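Local coordinates for ESAT-6-like protein EsxG (Mycobacterium smegmatis, PDB 3Q4H), which is a secreted CFP-10-like member of the WXG100 family that probably works as a helical-hairpin partner in a complex with another ESAT-6-like protein, at residues S28-A33 with A57-V62. Residues are numbered along the deposited sequence; the frame is centred on the assembly and turned at random.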
loop_
_atom_site.group_PDB
_atom_site.type_symbol
_atom_site.label_atom_id
_atom_site.label_comp_id
_atom_site.label_asym_id
_atom_site.label_seq_id
_atom_site.Cartn_x
_atom_site.Cartn_y
_atom_site.Cartn_z
ATOM N N SER A 28 8.249 4.519 0.422
ATOM C CA SER A 28 8.306 5.439 -0.715
ATOM C C SER A 28 8.823 6.822 -0.307
ATOM O O SER A 28 9.646 7.413 -0.997
ATOM C CB SER A 28 6.916 5.569 -1.346
ATOM O OG SER A 28 6.971 6.317 -2.550
ATOM N N THR A 29 8.320 7.330 0.816
ATOM C CA THR A 29 8.769 8.600 1.371
ATOM C C THR A 29 10.238 8.578 1.753
ATOM O O THR A 29 10.950 9.536 1.473
ATOM C CB THR A 29 7.964 8.945 2.604
ATOM O OG1 THR A 29 6.583 9.027 2.235
ATOM C CG2 THR A 29 8.424 10.274 3.210
ATOM N N ILE A 30 10.683 7.495 2.393
ATOM C CA ILE A 30 12.090 7.307 2.715
ATOM C C ILE A 30 12.954 7.379 1.452
ATOM O O ILE A 30 14.008 8.011 1.460
ATOM C CB ILE A 30 12.343 5.944 3.429
ATOM C CG1 ILE A 30 11.799 5.978 4.855
ATOM C CG2 ILE A 30 13.837 5.610 3.493
ATOM C CD1 ILE A 30 11.856 4.654 5.562
ATOM N N ALA A 31 12.491 6.728 0.377
ATOM C CA ALA A 31 13.211 6.674 -0.903
ATOM C C ALA A 31 13.280 8.036 -1.598
ATOM O O ALA A 31 14.327 8.425 -2.125
ATOM C CB ALA A 31 12.573 5.659 -1.810
ATOM N N GLN A 32 12.169 8.763 -1.590
ATOM C CA GLN A 32 12.155 10.129 -2.116
ATOM C C GLN A 32 13.008 11.089 -1.280
ATOM O O GLN A 32 13.571 12.038 -1.805
ATOM C CB GLN A 32 10.720 10.661 -2.202
ATOM C CG GLN A 32 9.864 9.951 -3.235
ATOM C CD GLN A 32 8.537 10.652 -3.460
ATOM O OE1 GLN A 32 7.466 10.089 -3.196
ATOM N NE2 GLN A 32 8.597 11.891 -3.941
ATOM N N ALA A 33 13.089 10.854 0.023
ATOM C CA ALA A 33 13.918 11.689 0.886
ATOM C C ALA A 33 15.392 11.446 0.589
ATOM O O ALA A 33 16.207 12.364 0.653
ATOM C CB ALA A 33 13.612 11.417 2.344
ATOM N N ALA A 57 25.104 7.950 5.865
ATOM C CA ALA A 57 25.336 6.526 6.180
ATOM C C ALA A 57 24.472 6.037 7.344
ATOM O O ALA A 57 24.053 4.884 7.384
ATOM C CB ALA A 57 26.804 6.288 6.489
ATOM N N ARG A 58 24.230 6.935 8.292
ATOM C CA ARG A 58 23.345 6.685 9.415
ATOM C C ARG A 58 21.888 6.569 8.944
ATOM O O ARG A 58 21.161 5.644 9.331
ATOM C CB ARG A 58 23.497 7.831 10.419
ATOM C CG ARG A 58 22.516 7.833 11.565
ATOM C CD ARG A 58 22.583 6.545 12.338
ATOM N NE ARG A 58 21.718 6.590 13.506
ATOM C CZ ARG A 58 21.486 5.560 14.313
ATOM N NH1 ARG A 58 22.053 4.376 14.091
ATOM N NH2 ARG A 58 20.670 5.720 15.348
ATOM N N PHE A 59 21.467 7.510 8.109
ATOM C CA PHE A 59 20.115 7.500 7.586
ATOM C C PHE A 59 19.843 6.233 6.771
ATOM O O PHE A 59 18.794 5.598 6.923
ATOM C CB PHE A 59 19.887 8.734 6.731
ATOM C CG PHE A 59 18.552 8.760 6.058
ATOM C CD1 PHE A 59 17.418 9.135 6.758
ATOM C CD2 PHE A 59 18.430 8.425 4.719
ATOM C CE1 PHE A 59 16.190 9.168 6.141
ATOM C CE2 PHE A 59 17.204 8.458 4.098
ATOM C CZ PHE A 59 16.080 8.826 4.810
ATOM N N VAL A 60 20.788 5.867 5.909
ATOM C CA VAL A 60 20.665 4.638 5.123
ATOM C C VAL A 60 20.587 3.401 6.024
ATOM O O VAL A 60 19.847 2.472 5.715
ATOM C CB VAL A 60 21.810 4.500 4.070
ATOM C CG1 VAL A 60 21.857 3.103 3.473
ATOM C CG2 VAL A 60 21.627 5.528 2.973
ATOM N N GLU A 61 21.317 3.397 7.139
ATOM C CA GLU A 61 21.231 2.293 8.111
ATOM C C GLU A 61 19.844 2.193 8.772
ATOM O O GLU A 61 19.275 1.111 8.872
ATOM C CB GLU A 61 22.301 2.414 9.208
ATOM C CG GLU A 61 21.924 1.642 10.492
ATOM C CD GLU A 61 23.004 1.615 11.561
ATOM O OE1 GLU A 61 24.016 2.347 11.446
ATOM O OE2 GLU A 61 22.821 0.844 12.530
ATOM N N VAL A 62 19.324 3.317 9.249
ATOM C CA VAL A 62 18.079 3.310 10.002
ATOM C C VAL A 62 16.879 2.976 9.100
ATOM O O VAL A 62 15.942 2.309 9.554
ATOM C CB VAL A 62 17.868 4.643 10.742
ATOM C CG1 VAL A 62 16.576 4.629 11.532
ATOM C CG2 VAL A 62 19.029 4.913 11.661
#
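F59 reaches across from helix 47-77 and sets the far end of its ring against I30 and A33 of helix 8-38. The leading atom is CZ, which lies 4.1 Å from CG2 of I30 and 4.3 Å from CB of A33. The same end of the ring also meets the backbone: the carbonyl O of I30 sits at the ring edge, near its plane, 4.0 Å from F59 CZ. F59 leaves its helix toward segment 28-33, and with CG anti to the backbone N (chi1 175°) the ring is carried to I30 and A33. The backbones come closest at I30 and V60, whose CA atoms are 9.3 Å apart. On the opposing helix, I30 offers its CG2 branch, while CG1 lies beside its own backbone N. No hydrogen bond crosses here; the contact is small and buried, apolar but for the I30 carbonyl O. It belongs to the antiparallel helix-turn-helix hairpin characteristic of WXG100 proteins, joining the two long arms toward the end where the chain reverses. Further out, I30 also packs on S63 and V66 of helix 47-77, and F59 touches E34. An aromatic side chain of another protein's chain meets the F59 ring with the planes inclined at about 60°, and A33 O accepts a hydrogen bond from an aromatic side chain of that protein. Behind helix 8-38, the CB of A31 points away from segment 57-62, and A31 packs on I13 of the second copy of this protein.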